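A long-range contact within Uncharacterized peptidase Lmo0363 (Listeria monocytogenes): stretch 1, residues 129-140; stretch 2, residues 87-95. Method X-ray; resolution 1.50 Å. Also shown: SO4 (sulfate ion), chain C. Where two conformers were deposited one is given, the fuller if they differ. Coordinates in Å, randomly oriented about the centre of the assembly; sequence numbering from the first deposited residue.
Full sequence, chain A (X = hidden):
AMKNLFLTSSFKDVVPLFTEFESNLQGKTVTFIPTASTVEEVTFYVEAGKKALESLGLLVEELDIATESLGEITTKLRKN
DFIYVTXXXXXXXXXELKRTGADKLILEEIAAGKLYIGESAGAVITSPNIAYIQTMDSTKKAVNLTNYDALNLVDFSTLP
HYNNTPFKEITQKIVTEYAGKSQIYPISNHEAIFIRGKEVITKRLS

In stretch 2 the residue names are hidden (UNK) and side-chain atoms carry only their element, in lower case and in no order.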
ATOM      1  N   ASN A 129      -6.735  11.720   1.414  1.00 23.77           N
ATOM      2  CA  ASN A 129      -6.146  12.596   0.400  1.00 25.57           C
ATOM      3  C   ASN A 129      -4.625  12.573   0.519  1.00 27.21           C
ATOM      4  O   ASN A 129      -4.086  12.690   1.621  1.00 30.37           O
ATOM      5  CB  ASN A 129      -6.695  14.025   0.563  1.00 32.06           C
ATOM      6  CG  ASN A 129      -6.040  15.023  -0.375  1.00 30.55           C
ATOM      7  OD1 ASN A 129      -4.894  15.422  -0.169  1.00 32.95           O
ATOM      8  ND2 ASN A 129      -6.771  15.443  -1.405  1.00 32.96           N
ATOM      9  N   ILE A 130      -3.930  12.413  -0.603  1.00 22.70           N
ATOM     10  CA  ILE A 130      -2.485  12.175  -0.557  1.00 23.93           C
ATOM     11  C   ILE A 130      -1.622  13.425  -0.742  1.00 29.51           C
ATOM     12  O   ILE A 130      -0.411  13.318  -0.913  1.00 27.95           O
ATOM     13  CB  ILE A 130      -2.042  11.096  -1.571  1.00 20.50           C
ATOM     14  CG1 ILE A 130      -2.274  11.572  -3.014  1.00 20.76           C
ATOM     15  CG2 ILE A 130      -2.794   9.805  -1.318  1.00 19.15           C
ATOM     16  CD1 ILE A 130      -1.654  10.658  -4.067  1.00 18.22           C
ATOM     17  N   ALA A 131      -2.231  14.604  -0.701  1.00 30.36           N
ATOM     18  CA  ALA A 131      -1.467  15.829  -0.889  1.00 32.23           C
ATOM     19  C   ALA A 131      -0.280  15.915   0.069  1.00 33.14           C
ATOM     20  O   ALA A 131       0.790  16.393  -0.302  1.00 33.33           O
ATOM     21  CB  ALA A 131      -2.367  17.062  -0.755  1.00 35.88           C
ATOM     22  N   TYR A 132      -0.467  15.427   1.293  1.00 33.37           N
ATOM     23  CA  TYR A 132       0.555  15.539   2.330  1.00 35.29           C
ATOM     24  C   TYR A 132       1.861  14.817   1.993  1.00 35.31           C
ATOM     25  O   TYR A 132       2.894  15.078   2.617  1.00 36.50           O
ATOM     26  CB  TYR A 132       0.015  15.039   3.675  1.00 35.13           C
ATOM     27  CG  TYR A 132      -0.216  13.534   3.751  1.00 31.41           C
ATOM     28  CD1 TYR A 132       0.725  12.689   4.330  1.00 31.64           C
ATOM     29  CD2 TYR A 132      -1.384  12.964   3.258  1.00 29.40           C
ATOM     30  CE1 TYR A 132       0.511  11.319   4.410  1.00 28.50           C
ATOM     31  CE2 TYR A 132      -1.609  11.604   3.328  1.00 26.55           C
ATOM     32  CZ  TYR A 132      -0.659  10.781   3.908  1.00 24.77           C
ATOM     33  OH  TYR A 132      -0.897   9.425   3.983  1.00 25.48           O
ATOM     34  N   ILE A 133       1.821  13.910   1.019  1.00 34.38           N
ATOM     35  CA  ILE A 133       3.001  13.115   0.694  1.00 31.35           C
ATOM     36  C   ILE A 133       3.856  13.743  -0.418  1.00 34.56           C
ATOM     37  O   ILE A 133       4.886  13.188  -0.800  1.00 31.90           O
ATOM     38  CB  ILE A 133       2.620  11.637   0.351  1.00 30.71           C
ATOM     39  CG1 ILE A 133       3.709  10.659   0.808  1.00 30.61           C
ATOM     40  CG2 ILE A 133       2.311  11.465  -1.128  1.00 29.07           C
ATOM     41  CD1 ILE A 133       3.889  10.604   2.308  1.00 29.33           C
ATOM     42  N   GLN A 134       3.449  14.913  -0.911  1.00 33.23           N
ATOM     43  CA  GLN A 134       4.105  15.516  -2.075  1.00 35.57           C
ATOM     44  C   GLN A 134       5.572  15.927  -1.891  1.00 39.17           C
ATOM     45  O   GLN A 134       6.286  16.106  -2.880  1.00 38.15           O
ATOM     46  CB  GLN A 134       3.295  16.700  -2.614  1.00 38.10           C
ATOM     47  CG  GLN A 134       3.163  17.863  -1.656  1.00 40.09           C
ATOM     48  CD  GLN A 134       2.137  18.863  -2.132  1.00 47.45           C
ATOM     49  OE1 GLN A 134       1.104  19.060  -1.491  1.00 55.05           O
ATOM     50  NE2 GLN A 134       2.405  19.489  -3.274  1.00 47.35           N
ATOM     51  N   THR A 135       6.024  16.095  -0.652  1.00 39.15           N
ATOM     52  CA  THR A 135       7.441  16.380  -0.428  1.00 38.56           C
ATOM     53  C   THR A 135       8.286  15.100  -0.416  1.00 42.53           C
ATOM     54  O   THR A 135       9.517  15.164  -0.457  1.00 44.80           O
ATOM     55  CB  THR A 135       7.706  17.216   0.858  1.00 39.76           C
ATOM     56  OG1 THR A 135       7.126  16.559   1.992  1.00 46.04           O
ATOM     57  CG2 THR A 135       7.117  18.616   0.730  1.00 42.56           C
HETATM   58  N   MSE A 136       7.643  13.941  -0.364  0.61 37.02           N
HETATM   59  CA  MSE A 136       8.394  12.697  -0.472  0.61 35.69           C
HETATM   60  C   MSE A 136       8.344  12.167  -1.895  0.61 35.65           C
HETATM   61  O   MSE A 136       9.357  11.737  -2.449  0.61 36.89           O
HETATM   62  CB  MSE A 136       7.871  11.634   0.491  0.61 31.77           C
HETATM   63  CG  MSE A 136       8.533  10.270   0.280  0.61 28.69           C
HETATM   64 SE   MSE A 136       7.921   8.877   1.489  0.52 28.78          SE
HETATM   65  CE  MSE A 136       8.533   9.692   3.160  0.61 30.02           C
ATOM     66  N   ASP A 137       7.155  12.191  -2.483  1.00 32.47           N
ATOM     67  CA  ASP A 137       6.990  11.667  -3.834  1.00 31.58           C
ATOM     68  C   ASP A 137       6.665  12.801  -4.795  1.00 34.73           C
ATOM     69  O   ASP A 137       5.737  13.568  -4.550  1.00 38.35           O
ATOM     70  CB  ASP A 137       5.841  10.660  -3.879  1.00 28.73           C
ATOM     71  CG  ASP A 137       6.107   9.419  -3.059  1.00 26.98           C
ATOM     72  OD1 ASP A 137       7.258   9.225  -2.607  1.00 30.32           O
ATOM     73  OD2 ASP A 137       5.151   8.633  -2.871  1.00 24.91           O
ATOM     74  N   SER A 138       7.396  12.896  -5.902  1.00 33.11           N
ATOM     75  CA  SER A 138       7.187  13.994  -6.851  1.00 31.05           C
ATOM     76  C   SER A 138       5.911  13.877  -7.693  1.00 35.05           C
ATOM     77  O   SER A 138       5.634  12.831  -8.279  1.00 37.21           O
ATOM     78  CB  SER A 138       8.387  14.142  -7.784  1.00 34.04           C
ATOM     79  OG  SER A 138       8.137  15.158  -8.745  1.00 37.20           O
ATOM     80  N   THR A 139       5.153  14.967  -7.770  1.00 30.88           N
ATOM     81  CA  THR A 139       3.940  14.999  -8.584  1.00 33.78           C
ATOM     82  C   THR A 139       4.249  15.082 -10.078  1.00 34.16           C
ATOM     83  O   THR A 139       3.358  14.896 -10.910  1.00 35.90           O
ATOM     84  CB  THR A 139       3.029  16.180  -8.208  1.00 33.68           C
ATOM     85  OG1 THR A 139       3.719  17.407  -8.454  1.00 33.11           O
ATOM     86  CG2 THR A 139       2.627  16.111  -6.741  1.00 32.30           C
ATOM     87  N   LYS A 140       5.506  15.364 -10.420  1.00 31.68           N
ATOM     88  CA  LYS A 140       5.926  15.426 -11.820  1.00 32.51           C
ATOM     89  C   LYS A 140       5.659  14.121 -12.549  1.00 30.77           C
ATOM     90  O   LYS A 140       5.529  14.099 -13.776  1.00 34.53           O
ATOM     91  CB  LYS A 140       7.421  15.743 -11.941  1.00 35.71           C
ATOM     92  CG  LYS A 140       7.869  17.044 -11.311  1.00 43.58           C
ATOM     93  CD  LYS A 140       9.339  17.306 -11.640  1.00 46.84           C
ATOM     94  CE  LYS A 140       9.997  18.224 -10.618  1.00 56.34           C
ATOM     95  NZ  LYS A 140      10.196  17.547  -9.301  1.00 58.62           N
ATOM     96  N   UNK A  87       5.479  -0.137  -2.550  1.00 11.82           N
ATOM     97  CA  UNK A  87       5.858   1.261  -2.497  1.00 14.27           C
ATOM     98  C   UNK A  87       6.199   1.821  -3.867  1.00 14.26           C
ATOM     99  O   UNK A  87       6.191   1.109  -4.868  1.00 14.21           O
ATOM    100  N   UNK A  88       6.484   3.117  -3.911  1.00 14.67           N
ATOM    101  CA  UNK A  88       6.855   3.792  -5.139  1.00 14.38           C
ATOM    102  C   UNK A  88       6.296   5.199  -5.114  1.00 16.10           C
ATOM    103  O   UNK A  88       6.157   5.795  -4.041  1.00 18.37           O
ATOM    104  N   UNK A  89       5.973   5.739  -6.285  1.00 17.26           N
ATOM    105  CA  UNK A  89       5.406   7.077  -6.355  1.00 17.80           C
ATOM    106  C   UNK A  89       3.901   7.029  -6.111  1.00 15.27           C
ATOM    107  O   UNK A  89       3.148   6.462  -6.919  1.00 15.86           O
ATOM    108  o   UNK A  89       4.099   9.473  -7.794  1.00 19.01           O
ATOM    109  c   UNK A  89       5.721   7.730  -7.697  1.00 20.76           C
ATOM    110  c   UNK A  89       5.294   9.174  -7.742  1.00 19.01           C
ATOM    111  n   UNK A  89       6.265  10.082  -7.715  1.00 20.96           N
ATOM    112  N   UNK A  90       3.463   7.619  -4.997  1.00 14.16           N
ATOM    113  CA  UNK A  90       2.054   7.551  -4.616  1.00 13.64           C
ATOM    114  C   UNK A  90       1.150   8.219  -5.643  1.00 17.03           C
ATOM    115  O   UNK A  90       0.041   7.753  -5.889  1.00 14.95           O
ATOM    116  c   UNK A  90       0.355   7.875  -2.745  1.00 16.47           C
ATOM    117  c   UNK A  90       1.781   8.190  -3.232  1.00 15.78           C
ATOM    118  o   UNK A  90       2.715   7.690  -2.276  1.00 16.46           O
ATOM    119  N   UNK A  91       1.612   9.319  -6.237  1.00 16.65           N
ATOM    120  CA  UNK A  91       0.781  10.040  -7.198  1.00 16.58           C
ATOM    121  C   UNK A  91       0.560   9.234  -8.477  1.00 17.06           C
ATOM    122  O   UNK A  91      -0.554   9.159  -8.983  1.00 16.63           O
ATOM    123  c   UNK A  91       1.367  12.303  -6.262  1.00 19.05           C
ATOM    124  c   UNK A  91       0.267  13.073  -5.923  1.00 25.04           C
ATOM    125  c   UNK A  91       2.481  12.326  -5.432  1.00 22.33           C
ATOM    126  c   UNK A  91       2.502  13.111  -4.298  1.00 23.94           C
ATOM    127  c   UNK A  91       1.403  13.874  -3.973  1.00 29.26           C
ATOM    128  c   UNK A  91       0.282  13.857  -4.786  1.00 27.75           C
ATOM    129  c   UNK A  91       1.346  11.432  -7.476  1.00 18.54           C
ATOM    130  N   UNK A  92       1.612   8.603  -8.978  1.00 18.27           N
ATOM    131  CA  UNK A  92       1.457   7.769 -10.165  1.00 15.46           C
ATOM    132  C   UNK A  92       0.526   6.591  -9.885  1.00 13.07           C
ATOM    133  O   UNK A  92      -0.347   6.266 -10.701  1.00 16.76           O
ATOM    134  c   UNK A  92       2.879   5.109 -11.931  1.00 17.96           C
ATOM    135  c   UNK A  92       2.804   7.268 -10.672  1.00 17.33           C
ATOM    136  c   UNK A  92       2.700   6.481 -11.936  1.00 18.10           C
ATOM    137  c   UNK A  92       2.453   5.018 -14.283  1.00 21.47           C
ATOM    138  c   UNK A  92       2.263   6.390 -14.302  1.00 25.34           C
ATOM    139  c   UNK A  92       2.765   4.380 -13.093  1.00 19.40           C
ATOM    140  c   UNK A  92       2.381   7.112 -13.132  1.00 22.79           C
ATOM    141  N   UNK A  93       0.709   5.960  -8.728  1.00 15.12           N
ATOM    142  CA  UNK A  93      -0.172   4.879  -8.295  1.00 13.88           C
ATOM    143  C   UNK A  93      -1.643   5.304  -8.281  1.00 12.27           C
ATOM    144  O   UNK A  93      -2.503   4.642  -8.876  1.00 14.05           O
ATOM    145  c   UNK A  93       0.256   4.370  -6.918  1.00 13.59           C
ATOM    146  c   UNK A  93      -0.644   3.342  -6.226  1.00 13.83           C
ATOM    147  c   UNK A  93      -0.730   2.033  -7.002  1.00 15.31           C
ATOM    148  c   UNK A  93      -0.150   3.108  -4.797  1.00 14.35           C
ATOM    149  N   UNK A  94      -1.945   6.403  -7.601  1.00 14.63           N
ATOM    150  CA  UNK A  94      -3.333   6.858  -7.502  1.00 16.28           C
ATOM    151  C   UNK A  94      -3.869   7.235  -8.881  1.00 15.94           C
ATOM    152  O   UNK A  94      -5.016   6.940  -9.219  1.00 15.13           O
ATOM    153  c   UNK A  94      -3.447   8.045  -6.545  1.00 15.65           C
ATOM    154  c   UNK A  94      -4.850   9.747  -5.319  1.00 18.98           C
ATOM    155  c   UNK A  94      -5.729   7.416  -5.707  1.00 19.02           C
ATOM    156  c   UNK A  94      -4.870   8.536  -6.268  1.00 16.85           C
ATOM    157  N   UNK A  95      -3.026   7.880  -9.675  1.00 16.35           N
ATOM    158  CA  UNK A  95      -3.396   8.249 -11.033  1.00 15.56           C
ATOM    159  C   UNK A  95      -3.862   7.043 -11.840  1.00 17.02           C
ATOM    160  O   UNK A  95      -4.902   7.086 -12.487  1.00 17.36           O
ATOM    161  n   UNK A  95      -0.479   9.148 -14.508  1.00 25.11           N
ATOM    162  c   UNK A  95      -2.221   8.927 -11.736  1.00 16.67           C
ATOM    163  c   UNK A  95      -2.492   9.257 -13.184  1.00 18.18           C
ATOM    164  o   UNK A  95      -1.109  11.127 -13.647  1.00 22.78           O
ATOM    165  c   UNK A  95      -1.307   9.927 -13.813  1.00 21.07           C
TER
HETATM  166  S   SO4 C 207      10.029  10.444  -6.962  0.87 49.98           S
HETATM  167  O1  SO4 C 207       9.804  11.104  -8.244  0.90 60.42           O
HETATM  168  O2  SO4 C 207      11.289   9.713  -6.998  0.94 49.86           O
HETATM  169  O3  SO4 C 207      10.077  11.456  -5.915  0.96 49.51           O
HETATM  170  O4  SO4 C 207       8.932   9.516  -6.688  0.96 52.76           O

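Position 87 carries no atoms beyond its backbone, so it is Gly-87, and it touches nothing on stretch 1. Position 88 is equally bare, and its backbone O comes near Asp-137. Its phi/psi of 145/-149 would jam a CB against the carbonyl O of the residue before, which by itself calls for glycine: Gly-88. Gly-88 O lies 3.2 Å from Asp-137 OD2, two acceptors that are close but not hydrogen-bonded.

Position 89 has two side-chain carbons, the second bearing one oxygen and one nitrogen, a short amide, and it sits right before a helix. The nitrogen reaches Ser-138 on stretch 1 and the oxygen turns back to its own stretch. This is Asn-89. Its ND2 donates to Ser-138 O at 2.9 Å and to sulfate O4 at 2.9 Å, while its OD1 accepts from the backbone N of position 92 at 2.9 Å, capping the helix. One amide thus caps the helix and ties it to the other stretch.

Position 90 shows a CB carrying one oxygen and one carbon, a branched hydroxyl side chain; the oxygen lies beside Asp-137 and the carbon beside Ile-130. This is Thr-90, with chi1 in m. Its OG1 donates to Asp-137 OD2 at 2.7 Å, and its backbone N donates to the same OD2 at 2.9 Å. The methyl serves a different partner, with CG2 3.7 Å from Ile-130 CD1.

Position 91 has one carbon followed by a ring of six carbons, with no oxygen on the ring, and the ring lies between Ile-130 and Thr-139. It is Phe-91. No residue of stretch 2 loses more surface to the other stretch. Ile-130 CD1 lies over one face, 4.0 Å from the ring centroid, and Thr-139 CG2 lies over the opposite face at 3.6 Å, almost on the ring normal. Gln-134 CA meets the edge, 3.6 Å from CE2 of Phe-91, and Ile-133 CG2 comes equally near that CE2 obliquely.

Position 92 again shows one carbon and a six-carbon ring, but this side chain, chi1 in t, stays clear of stretch 1: Phe-92. Position 93 has four carbons forked at the second and makes no contact here: Leu-93. Position 94 repeats that fork, with its CA-to-CB bond pointing toward stretch 1 and one end carbon against Ile-130. It is Leu-94, and its CD2 packs 3.6 Å from Ile-130 CD1. Position 95 has three carbons, the third bearing one oxygen and one nitrogen; its CA-to-CB bond points toward stretch 1, but the side chain stops short of contact. This is the longer amide, Gln-95, satisfied elsewhere in the structure.

The contact works by joining a polar clamp at the start of a helix to an aromatic plug at the very next residue after Thr-90. Asp-137 OD2 accepts twice from Thr-90 and Ser-138 O accepts from Asn-89, fixing the register. Ser-138 N also binds sulfate O3 at 3.0 Å, so the ion, probably from the crystallisation liquor, bridges both stretches. With the backbones held, Phe-91 fills the space between Ile-130 and Thr-139, and Ile-130 CD1 gathers Thr-90, Phe-91 and Leu-94 around one methyl.

Stretch 2, residues 87-95: GGNTFFLLQ
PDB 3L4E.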